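DNA topoisomerase I-like protein (Leishmania donovani, PDB 2B9S) forms the small subunit of a heterodimeric type IB topoisomerase, which probably relaxes supercoiled DNA by cutting and resealing one strand through a transient covalent protein–DNA link. Local coordinates at residues K41-S44 / K50-W53. Residues are numbered along the deposited sequence; the frame is centred on the assembly and turned at random.
Sequences KIFS and KFPW. With nucleotides of chain C.
F43, in the loop before the short helix 45-50, meets F51, in the loop after it, through their phenyl rings. The side chains cross at about a right angle, and the rings incline by 45° with centroids 5.6 Å apart, an oblique pairing. Contact is narrow: CD2 of F51 sits over one face of the F43 ring, toward its rim, 4.1 Å from CE1 of F43. Both CB atoms point toward the other segment, and in each residue CG lies anti to the carbonyl carbon, beside the backbone N (chi1 -64° in F43). Both rings are buried, and flat apolar groups fill such a place by van der Waals contact. The aliphatic part of K50 adds to it, its CG 3.9 Å above the centre of the F51 ring, while D242 of the large-subunit chain also touches F51. Next to F43, S44 takes the N-cap position, and its small hydroxyl donates a hydrogen bond from OG to OP2 of DT9 of chain C, whose modelled 2.4 Å is doubtfully short. This is core packing of the C-terminal topoisomerase domain, the F51 side chain about 13 Å from the bound vanadate ion. The pair links the loops leading into and out of helix 45-50 and packs against helix 25-34, F43 on I28 and F51 on P25.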
ATOM      1  N   LYS E  41     -18.780 -16.693  -2.509  1.00 49.89           N
ATOM      2  CA  LYS E  41     -17.712 -17.665  -2.217  1.00 49.64           C
ATOM      3  C   LYS E  41     -16.350 -17.249  -2.827  1.00 49.19           C
ATOM      4  O   LYS E  41     -15.350 -17.983  -2.729  1.00 49.04           O
ATOM      5  CB  LYS E  41     -18.130 -19.083  -2.675  1.00 49.08           C
ATOM      6  N   ILE E  42     -16.334 -16.064  -3.446  1.00 47.81           N
ATOM      7  CA  ILE E  42     -15.139 -15.485  -4.074  1.00 45.55           C
ATOM      8  C   ILE E  42     -14.871 -14.060  -3.539  1.00 45.05           C
ATOM      9  O   ILE E  42     -13.753 -13.759  -3.108  1.00 46.01           O
ATOM     10  CB  ILE E  42     -15.252 -15.501  -5.619  1.00 45.26           C
ATOM     11  CG1 ILE E  42     -15.229 -16.947  -6.140  1.00 44.76           C
ATOM     12  CG2 ILE E  42     -14.130 -14.690  -6.258  1.00 45.50           C
ATOM     13  CD1 ILE E  42     -15.909 -17.133  -7.487  1.00 44.66           C
ATOM     14  N   PHE E  43     -15.897 -13.201  -3.566  1.00 43.36           N
ATOM     15  CA  PHE E  43     -15.835 -11.872  -2.957  1.00 41.74           C
ATOM     16  C   PHE E  43     -16.606 -11.855  -1.655  1.00 41.81           C
ATOM     17  O   PHE E  43     -17.778 -12.235  -1.619  1.00 43.80           O
ATOM     18  CB  PHE E  43     -16.420 -10.794  -3.868  1.00 39.84           C
ATOM     19  CG  PHE E  43     -15.667 -10.583  -5.165  1.00 40.04           C
ATOM     20  CD1 PHE E  43     -16.330 -10.095  -6.281  1.00 39.23           C
ATOM     21  CD2 PHE E  43     -14.293 -10.835  -5.264  1.00 40.12           C
ATOM     22  CE1 PHE E  43     -15.649  -9.872  -7.470  1.00 39.23           C
ATOM     23  CE2 PHE E  43     -13.606 -10.621  -6.460  1.00 38.11           C
ATOM     24  CZ  PHE E  43     -14.281 -10.144  -7.556  1.00 38.89           C
ATOM     25  N   SER E  44     -15.948 -11.418  -0.583  1.00 41.07           N
ATOM     26  CA  SER E  44     -16.622 -11.155   0.680  1.00 40.61           C
ATOM     27  C   SER E  44     -17.629 -10.016   0.502  1.00 40.65           C
ATOM     28  O   SER E  44     -17.660  -9.368  -0.544  1.00 41.88           O
ATOM     29  CB  SER E  44     -15.606 -10.800   1.764  1.00 41.00           C
ATOM     30  OG  SER E  44     -15.104  -9.482   1.582  1.00 42.45           O
ATOM     31  N   LYS E  50     -17.302  -2.971  -3.064  1.00 37.48           N
ATOM     32  CA  LYS E  50     -16.241  -2.269  -3.801  1.00 35.58           C
ATOM     33  C   LYS E  50     -16.481  -2.286  -5.313  1.00 34.70           C
ATOM     34  O   LYS E  50     -16.108  -1.345  -6.032  1.00 34.46           O
ATOM     35  CB  LYS E  50     -14.881  -2.901  -3.509  1.00 35.01           C
ATOM     36  CG  LYS E  50     -13.748  -2.266  -4.270  1.00 35.47           C
ATOM     37  CD  LYS E  50     -12.410  -2.869  -3.968  1.00 36.24           C
ATOM     38  CE  LYS E  50     -11.335  -1.893  -4.385  1.00 36.35           C
ATOM     39  NZ  LYS E  50      -9.963  -2.452  -4.279  1.00 38.74           N
ATOM     40  N   PHE E  51     -17.113  -3.356  -5.783  1.00 32.82           N
ATOM     41  CA  PHE E  51     -17.210  -3.648  -7.201  1.00 32.63           C
ATOM     42  C   PHE E  51     -18.650  -3.699  -7.770  1.00 35.97           C
ATOM     43  O   PHE E  51     -18.923  -4.542  -8.640  1.00 38.26           O
ATOM     44  CB  PHE E  51     -16.530  -4.992  -7.465  1.00 29.96           C
ATOM     45  CG  PHE E  51     -15.007  -4.980  -7.318  1.00 30.10           C
ATOM     46  CD1 PHE E  51     -14.226  -3.956  -7.869  1.00 29.89           C
ATOM     47  CD2 PHE E  51     -14.358  -6.020  -6.669  1.00 27.02           C
ATOM     48  CE1 PHE E  51     -12.845  -3.977  -7.759  1.00 29.19           C
ATOM     49  CE2 PHE E  51     -12.981  -6.041  -6.557  1.00 27.59           C
ATOM     50  CZ  PHE E  51     -12.219  -5.022  -7.109  1.00 27.89           C
ATOM     51  N   PRO E  52     -19.558  -2.779  -7.342  1.00 36.30           N
ATOM     52  CA  PRO E  52     -20.974  -2.910  -7.727  1.00 37.03           C
ATOM     53  C   PRO E  52     -21.217  -2.687  -9.219  1.00 37.04           C
ATOM     54  O   PRO E  52     -22.214  -3.157  -9.763  1.00 38.38           O
ATOM     55  CB  PRO E  52     -21.644  -1.790  -6.930  1.00 35.92           C
ATOM     56  CG  PRO E  52     -20.605  -0.783  -6.784  1.00 36.25           C
ATOM     57  CD  PRO E  52     -19.352  -1.556  -6.545  1.00 35.45           C
ATOM     58  N   TRP E  53     -20.294  -1.972  -9.852  1.00 35.74           N
ATOM     59  CA  TRP E  53     -20.311  -1.678 -11.272  1.00 34.07           C
ATOM     60  C   TRP E  53     -19.898  -2.891 -12.125  1.00 33.84           C
ATOM     61  O   TRP E  53     -20.034  -2.877 -13.352  1.00 33.08           O
ATOM     62  CB  TRP E  53     -19.381  -0.479 -11.533  1.00 34.05           C
ATOM     63  CG  TRP E  53     -17.934  -0.654 -11.021  1.00 33.64           C
ATOM     64  CD1 TRP E  53     -17.434  -0.271  -9.788  1.00 32.96           C
ATOM     65  CD2 TRP E  53     -16.826  -1.244 -11.733  1.00 32.72           C
ATOM     66  NE1 TRP E  53     -16.092  -0.585  -9.704  1.00 32.21           N
ATOM     67  CE2 TRP E  53     -15.692  -1.183 -10.874  1.00 33.40           C
ATOM     68  CE3 TRP E  53     -16.679  -1.818 -13.006  1.00 32.20           C
ATOM     69  CZ2 TRP E  53     -14.414  -1.674 -11.259  1.00 33.35           C
ATOM     70  CZ3 TRP E  53     -15.406  -2.317 -13.387  1.00 33.64           C
ATOM     71  CH2 TRP E  53     -14.289  -2.228 -12.506  1.00 33.38           C
TER
ATOM     72  P    DT C   9     -15.314  -8.491   4.962  1.00 49.09           P
ATOM     73  OP1  DT C   9     -16.790  -8.326   5.001  1.00 49.84           O
ATOM     74  OP2  DT C   9     -14.608  -8.408   3.657  1.00 48.84           O
ATOM     75  O5'  DT C   9     -14.660  -7.441   5.988  1.00 47.06           O
ATOM     76  C5'  DT C   9     -14.668  -7.681   7.394  1.00 43.85           C
ATOM     77  C4'  DT C   9     -13.692  -6.772   8.125  1.00 41.93           C
ATOM     78  O4'  DT C   9     -12.381  -7.391   8.154  1.00 40.32           O
ATOM     79  C3'  DT C   9     -13.490  -5.377   7.532  1.00 42.12           C
ATOM     80  O3'  DT C   9     -13.846  -4.405   8.544  1.00 43.90           O
ATOM     81  C2'  DT C   9     -12.023  -5.358   7.041  1.00 39.68           C
ATOM     82  C1'  DT C   9     -11.364  -6.437   7.880  1.00 35.38           C
ATOM     83  N1   DT C   9     -10.176  -7.164   7.295  1.00 31.97           N
ATOM     84  C2   DT C   9      -9.021  -7.264   8.062  1.00 30.19           C
ATOM     85  O2   DT C   9      -8.899  -6.793   9.192  1.00 30.48           O
ATOM     86  N3   DT C   9      -8.000  -7.961   7.461  1.00 28.03           N
ATOM     87  C4   DT C   9      -8.025  -8.549   6.208  1.00 30.48           C
ATOM     88  O4   DT C   9      -7.055  -9.149   5.779  1.00 31.25           O
ATOM     89  C5   DT C   9      -9.249  -8.407   5.443  1.00 29.71           C
ATOM     90  C6   DT C   9     -10.255  -7.732   6.019  1.00 31.85           C
TER